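Local coordinates for transferrin binding protein B (Actinobacillus suis, PDB 3PQU), which probably binds host transferrin at the bacterial outer membrane, as a surface lipoprotein receptor that helps the pathogen acquire iron, at residues A257-D269 with F275-P287. Sequence-based numbering, arbitrary orientation. Where two conformers were deposited one is given.
Sequences AQEVTKRYSIEAD and FRGKAKAEKAGDP
The Tyr264 ring lies obliquely against the backbone of 279-281, CD1 3.8 Å from Ala279 CB and CE1 4.1 Å from Ala281 CB, while its OH bonds to Thr290 O. At the far end of this antiparallel beta hairpin of the first barrel domain, the Phe275 ring slants past Ala268 CB and touches Leu295 and Phe322 of other barrel strands. Ile266 joins these apolar groups. Backbone hydrogen bonds pair Ser265 with Lys280, Glu267 with Lys278 and Asp269 with Arg276, two for each pair. On the face that carries Ser265 and Lys280, the chains of Glu267 and Lys278 run side by side, and Lys278 NZ hydrogen-bonds Asn293 OD1. A classic beta bulge sets Arg263 and Tyr264 together opposite Leu246 of strand 241-249. Bent at chi2 (-75°) and again at chi3, Arg263 brings NH1 within 3.7 Å of Asp286 OD1, a long salt bridge; OD1 lies well out of the guanidinium plane, so no N-H points at it and the attraction is one of charge. Asp286 OD2 accepts from Ile288 N and Phe289 N. Glu282 N donates to Arg263 O at 2.9 Å, and the chi2 bend of Glu282 (-64°) turns its carboxylate toward Ser265, whose OG donates to OE2 at 2.7 Å from above the carboxylate plane.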
loop_
_atom_site.group_PDB
_atom_site.type_symbol
_atom_site.label_atom_id
_atom_site.label_comp_id
_atom_site.label_asym_id
_atom_site.label_seq_id
_atom_site.Cartn_x
_atom_site.Cartn_y
_atom_site.Cartn_z
ATOM N N ALA A 257 18.334 35.947 10.889
ATOM C CA ALA A 257 17.845 34.832 11.696
ATOM C C ALA A 257 16.801 34.018 10.914
ATOM O O ALA A 257 16.123 34.545 10.029
ATOM C CB ALA A 257 17.274 35.331 13.016
ATOM N N GLN A 258 16.680 32.734 11.239
ATOM C CA GLN A 258 15.816 31.843 10.482
ATOM C C GLN A 258 14.349 32.025 10.854
ATOM O O GLN A 258 14.009 32.082 12.027
ATOM C CB GLN A 258 16.216 30.374 10.681
ATOM C CG GLN A 258 15.403 29.443 9.769
ATOM C CD GLN A 258 15.845 27.986 9.815
ATOM O OE1 GLN A 258 16.089 27.445 10.883
ATOM N NE2 GLN A 258 15.917 27.336 8.641
ATOM N N GLU A 259 13.476 32.127 9.858
ATOM C CA GLU A 259 12.043 32.180 10.120
ATOM C C GLU A 259 11.407 30.807 9.902
ATOM O O GLU A 259 11.377 30.294 8.783
ATOM C CB GLU A 259 11.366 33.253 9.257
ATOM C CG GLU A 259 11.901 34.658 9.515
ATOM C CD GLU A 259 11.089 35.745 8.834
ATOM O OE1 GLU A 259 9.844 35.718 8.941
ATOM O OE2 GLU A 259 11.699 36.637 8.204
ATOM N N VAL A 260 10.919 30.211 10.979
ATOM C CA VAL A 260 10.256 28.920 10.883
ATOM C C VAL A 260 8.741 29.125 10.984
ATOM O O VAL A 260 8.260 29.631 11.996
ATOM C CB VAL A 260 10.726 27.991 12.008
ATOM C CG1 VAL A 260 9.941 26.664 11.962
ATOM C CG2 VAL A 260 12.225 27.749 11.900
ATOM N N THR A 261 7.988 28.771 9.941
ATOM C CA THR A 261 6.542 28.960 10.009
ATOM C C THR A 261 5.772 27.678 9.770
ATOM O O THR A 261 6.112 26.897 8.893
ATOM C CB THR A 261 6.038 30.072 9.056
ATOM O OG1 THR A 261 6.499 29.812 7.729
ATOM C CG2 THR A 261 6.547 31.432 9.502
ATOM N N LYS A 262 4.737 27.456 10.574
ATOM C CA LYS A 262 3.864 26.319 10.354
ATOM C C LYS A 262 2.880 26.670 9.241
ATOM O O LYS A 262 2.134 27.639 9.347
ATOM C CB LYS A 262 3.113 25.928 11.630
ATOM C CG LYS A 262 2.278 24.661 11.441
ATOM C CD LYS A 262 1.356 24.387 12.633
ATOM C CE LYS A 262 2.139 24.255 13.917
ATOM N NZ LYS A 262 1.276 23.799 15.064
ATOM N N ARG A 263 2.894 25.874 8.174
ATOM C CA ARG A 263 1.999 26.066 7.033
ATOM C C ARG A 263 0.697 25.259 7.173
ATOM O O ARG A 263 -0.353 25.679 6.694
ATOM C CB ARG A 263 2.687 25.621 5.743
ATOM C CG ARG A 263 3.827 26.498 5.298
ATOM C CD ARG A 263 3.292 27.784 4.710
ATOM N NE ARG A 263 4.104 28.237 3.586
ATOM C CZ ARG A 263 4.081 29.473 3.106
ATOM N NH1 ARG A 263 3.291 30.384 3.659
ATOM N NH2 ARG A 263 4.860 29.803 2.088
ATOM N N TYR A 264 0.774 24.091 7.806
ATOM C CA TYR A 264 -0.396 23.203 7.897
ATOM C C TYR A 264 -0.456 22.415 9.197
ATOM O O TYR A 264 0.586 22.057 9.765
ATOM C CB TYR A 264 -0.377 22.188 6.755
ATOM C CG TYR A 264 -0.862 22.684 5.424
ATOM C CD1 TYR A 264 -2.229 22.826 5.163
ATOM C CD2 TYR A 264 0.044 22.981 4.406
ATOM C CE1 TYR A 264 -2.669 23.289 3.928
ATOM C CE2 TYR A 264 -0.376 23.421 3.192
ATOM C CZ TYR A 264 -1.734 23.571 2.944
ATOM O OH TYR A 264 -2.133 24.004 1.709
ATOM N N SER A 265 -1.678 22.150 9.652
ATOM C CA SER A 265 -1.954 21.142 10.684
ATOM C C SER A 265 -2.661 19.980 10.005
ATOM O O SER A 265 -3.469 20.174 9.103
ATOM C CB SER A 265 -2.893 21.671 11.809
ATOM O OG SER A 265 -2.302 22.721 12.555
ATOM N N ILE A 266 -2.430 18.771 10.478
ATOM C CA ILE A 266 -3.027 17.628 9.805
ATOM C C ILE A 266 -3.805 16.774 10.795
ATOM O O ILE A 266 -3.400 16.627 11.948
ATOM C CB ILE A 266 -1.921 16.794 9.116
ATOM C CG1 ILE A 266 -1.406 17.540 7.880
ATOM C CG2 ILE A 266 -2.426 15.408 8.778
ATOM C CD1 ILE A 266 -0.301 16.827 7.163
ATOM N N GLU A 267 -4.947 16.241 10.367
ATOM C CA GLU A 267 -5.647 15.275 11.196
ATOM C C GLU A 267 -6.123 14.149 10.299
ATOM O O GLU A 267 -6.476 14.379 9.135
ATOM C CB GLU A 267 -6.807 15.921 11.991
ATOM C CG GLU A 267 -7.903 16.531 11.132
ATOM C CD GLU A 267 -9.053 17.090 11.961
ATOM O OE1 GLU A 267 -8.838 17.378 13.160
ATOM O OE2 GLU A 267 -10.169 17.241 11.415
ATOM N N ALA A 268 -6.105 12.922 10.820
ATOM C CA ALA A 268 -6.518 11.781 10.007
ATOM C C ALA A 268 -6.936 10.595 10.866
ATOM O O ALA A 268 -6.544 10.487 12.026
ATOM C CB ALA A 268 -5.397 11.384 9.007
ATOM N N ASP A 269 -7.769 9.738 10.292
ATOM C CA ASP A 269 -8.201 8.510 10.944
ATOM C C ASP A 269 -7.619 7.308 10.205
ATOM O O ASP A 269 -7.538 7.302 8.972
ATOM C CB ASP A 269 -9.733 8.394 10.949
ATOM C CG ASP A 269 -10.404 9.506 11.747
ATOM O OD1 ASP A 269 -9.968 9.779 12.883
ATOM O OD2 ASP A 269 -11.369 10.109 11.229
ATOM N N PHE A 275 -4.498 5.933 6.144
ATOM C CA PHE A 275 -5.179 6.973 6.890
ATOM C C PHE A 275 -5.802 7.988 5.942
ATOM O O PHE A 275 -5.330 8.173 4.822
ATOM C CB PHE A 275 -4.225 7.642 7.918
ATOM C CG PHE A 275 -2.890 8.032 7.345
ATOM C CD1 PHE A 275 -2.704 9.272 6.753
ATOM C CD2 PHE A 275 -1.821 7.153 7.398
ATOM C CE1 PHE A 275 -1.468 9.621 6.219
ATOM C CE2 PHE A 275 -0.573 7.495 6.870
ATOM C CZ PHE A 275 -0.407 8.728 6.272
ATOM N N ARG A 276 -6.877 8.622 6.394
ATOM C CA ARG A 276 -7.641 9.553 5.570
ATOM C C ARG A 276 -8.017 10.726 6.432
ATOM O O ARG A 276 -8.504 10.519 7.547
ATOM C CB ARG A 276 -8.934 8.902 5.077
ATOM C CG ARG A 276 -8.777 7.591 4.325
ATOM C CD ARG A 276 -10.141 6.908 4.065
ATOM N NE ARG A 276 -9.971 5.497 3.709
ATOM C CZ ARG A 276 -10.826 4.538 4.035
ATOM N NH1 ARG A 276 -11.912 4.839 4.724
ATOM N NH2 ARG A 276 -10.593 3.281 3.675
ATOM N N GLY A 277 -7.822 11.949 5.925
ATOM C CA GLY A 277 -8.211 13.136 6.673
ATOM C C GLY A 277 -8.118 14.448 5.914
ATOM O O GLY A 277 -8.463 14.546 4.728
ATOM N N LYS A 278 -7.624 15.461 6.607
ATOM C CA LYS A 278 -7.654 16.827 6.106
ATOM C C LYS A 278 -6.354 17.519 6.428
ATOM O O LYS A 278 -5.679 17.158 7.389
ATOM C CB LYS A 278 -8.765 17.607 6.822
ATOM C CG LYS A 278 -10.149 16.946 6.793
ATOM C CD LYS A 278 -11.120 17.763 7.648
ATOM C CE LYS A 278 -12.513 17.141 7.650
ATOM N NZ LYS A 278 -13.032 16.993 6.269
ATOM N N ALA A 279 -6.036 18.551 5.650
ATOM C CA ALA A 279 -4.931 19.440 5.968
ATOM C C ALA A 279 -5.538 20.812 6.200
ATOM O O ALA A 279 -6.265 21.309 5.351
ATOM C CB ALA A 279 -3.935 19.483 4.813
ATOM N N LYS A 280 -5.217 21.430 7.328
ATOM C CA LYS A 280 -5.752 22.742 7.655
ATOM C C LYS A 280 -4.683 23.819 7.490
ATOM O O LYS A 280 -3.656 23.786 8.161
ATOM C CB LYS A 280 -6.274 22.751 9.101
ATOM C CG LYS A 280 -7.762 23.044 9.228
ATOM C CD LYS A 280 -8.602 21.860 8.760
ATOM C CE LYS A 280 -10.096 22.170 8.788
ATOM N NZ LYS A 280 -10.897 21.002 8.329
ATOM N N ALA A 281 -4.936 24.776 6.606
ATOM C CA ALA A 281 -4.012 25.877 6.388
ATOM C C ALA A 281 -3.861 26.693 7.648
ATOM O O ALA A 281 -4.861 27.112 8.248
ATOM C CB ALA A 281 -4.506 26.765 5.248
ATOM N N GLU A 282 -2.621 26.963 8.033
ATOM C CA GLU A 282 -2.389 27.693 9.275
ATOM C C GLU A 282 -2.216 29.194 9.105
ATOM O O GLU A 282 -2.174 29.920 10.082
ATOM C CB GLU A 282 -1.209 27.094 10.039
ATOM C CG GLU A 282 -1.558 25.785 10.713
ATOM C CD GLU A 282 -2.624 25.973 11.776
ATOM O OE1 GLU A 282 -2.650 27.055 12.395
ATOM O OE2 GLU A 282 -3.440 25.049 11.979
ATOM N N LYS A 283 -2.123 29.669 7.873
ATOM C CA LYS A 283 -1.942 31.103 7.660
ATOM C C LYS A 283 -3.053 31.666 6.778
ATOM O O LYS A 283 -3.212 31.255 5.641
ATOM C CB LYS A 283 -0.593 31.366 7.006
ATOM C CG LYS A 283 -0.044 32.754 7.258
ATOM C CD LYS A 283 0.569 32.837 8.650
ATOM C CE LYS A 283 1.645 31.771 8.851
ATOM N NZ LYS A 283 2.851 32.010 8.004
ATOM N N ALA A 284 -3.814 32.621 7.294
ATOM C CA ALA A 284 -4.963 33.142 6.556
ATOM C C ALA A 284 -4.559 33.890 5.289
ATOM O O ALA A 284 -3.525 34.544 5.248
ATOM C CB ALA A 284 -5.817 34.054 7.459
ATOM N N GLY A 285 -5.382 33.794 4.252
ATOM C CA GLY A 285 -5.221 34.661 3.095
ATOM C C GLY A 285 -4.111 34.287 2.116
ATOM O O GLY A 285 -3.692 35.124 1.315
ATOM N N ASP A 286 -3.621 33.050 2.166
ATOM C CA ASP A 286 -2.593 32.645 1.198
ATOM C C ASP A 286 -3.258 32.057 -0.058
ATOM O O ASP A 286 -4.093 31.141 0.049
ATOM C CB ASP A 286 -1.617 31.635 1.816
ATOM C CG ASP A 286 -0.374 31.434 0.959
ATOM O OD1 ASP A 286 0.716 31.827 1.419
ATOM O OD2 ASP A 286 -0.491 30.923 -0.179
ATOM N N PRO A 287 -2.909 32.578 -1.247
ATOM C CA PRO A 287 -3.650 32.075 -2.414
ATOM C C PRO A 287 -3.328 30.629 -2.780
ATOM O O PRO A 287 -4.130 30.008 -3.485
ATOM C CB PRO A 287 -3.235 33.018 -3.552
ATOM C CG PRO A 287 -1.932 33.638 -3.087
ATOM C CD PRO A 287 -1.977 33.678 -1.592
HETATM O O HOH W 1 -1.364 27.967 5.100
HETATM O O HOH W 2 3.890 31.511 0.085
HETATM O O HOH W 3 -11.219 10.765 8.164
#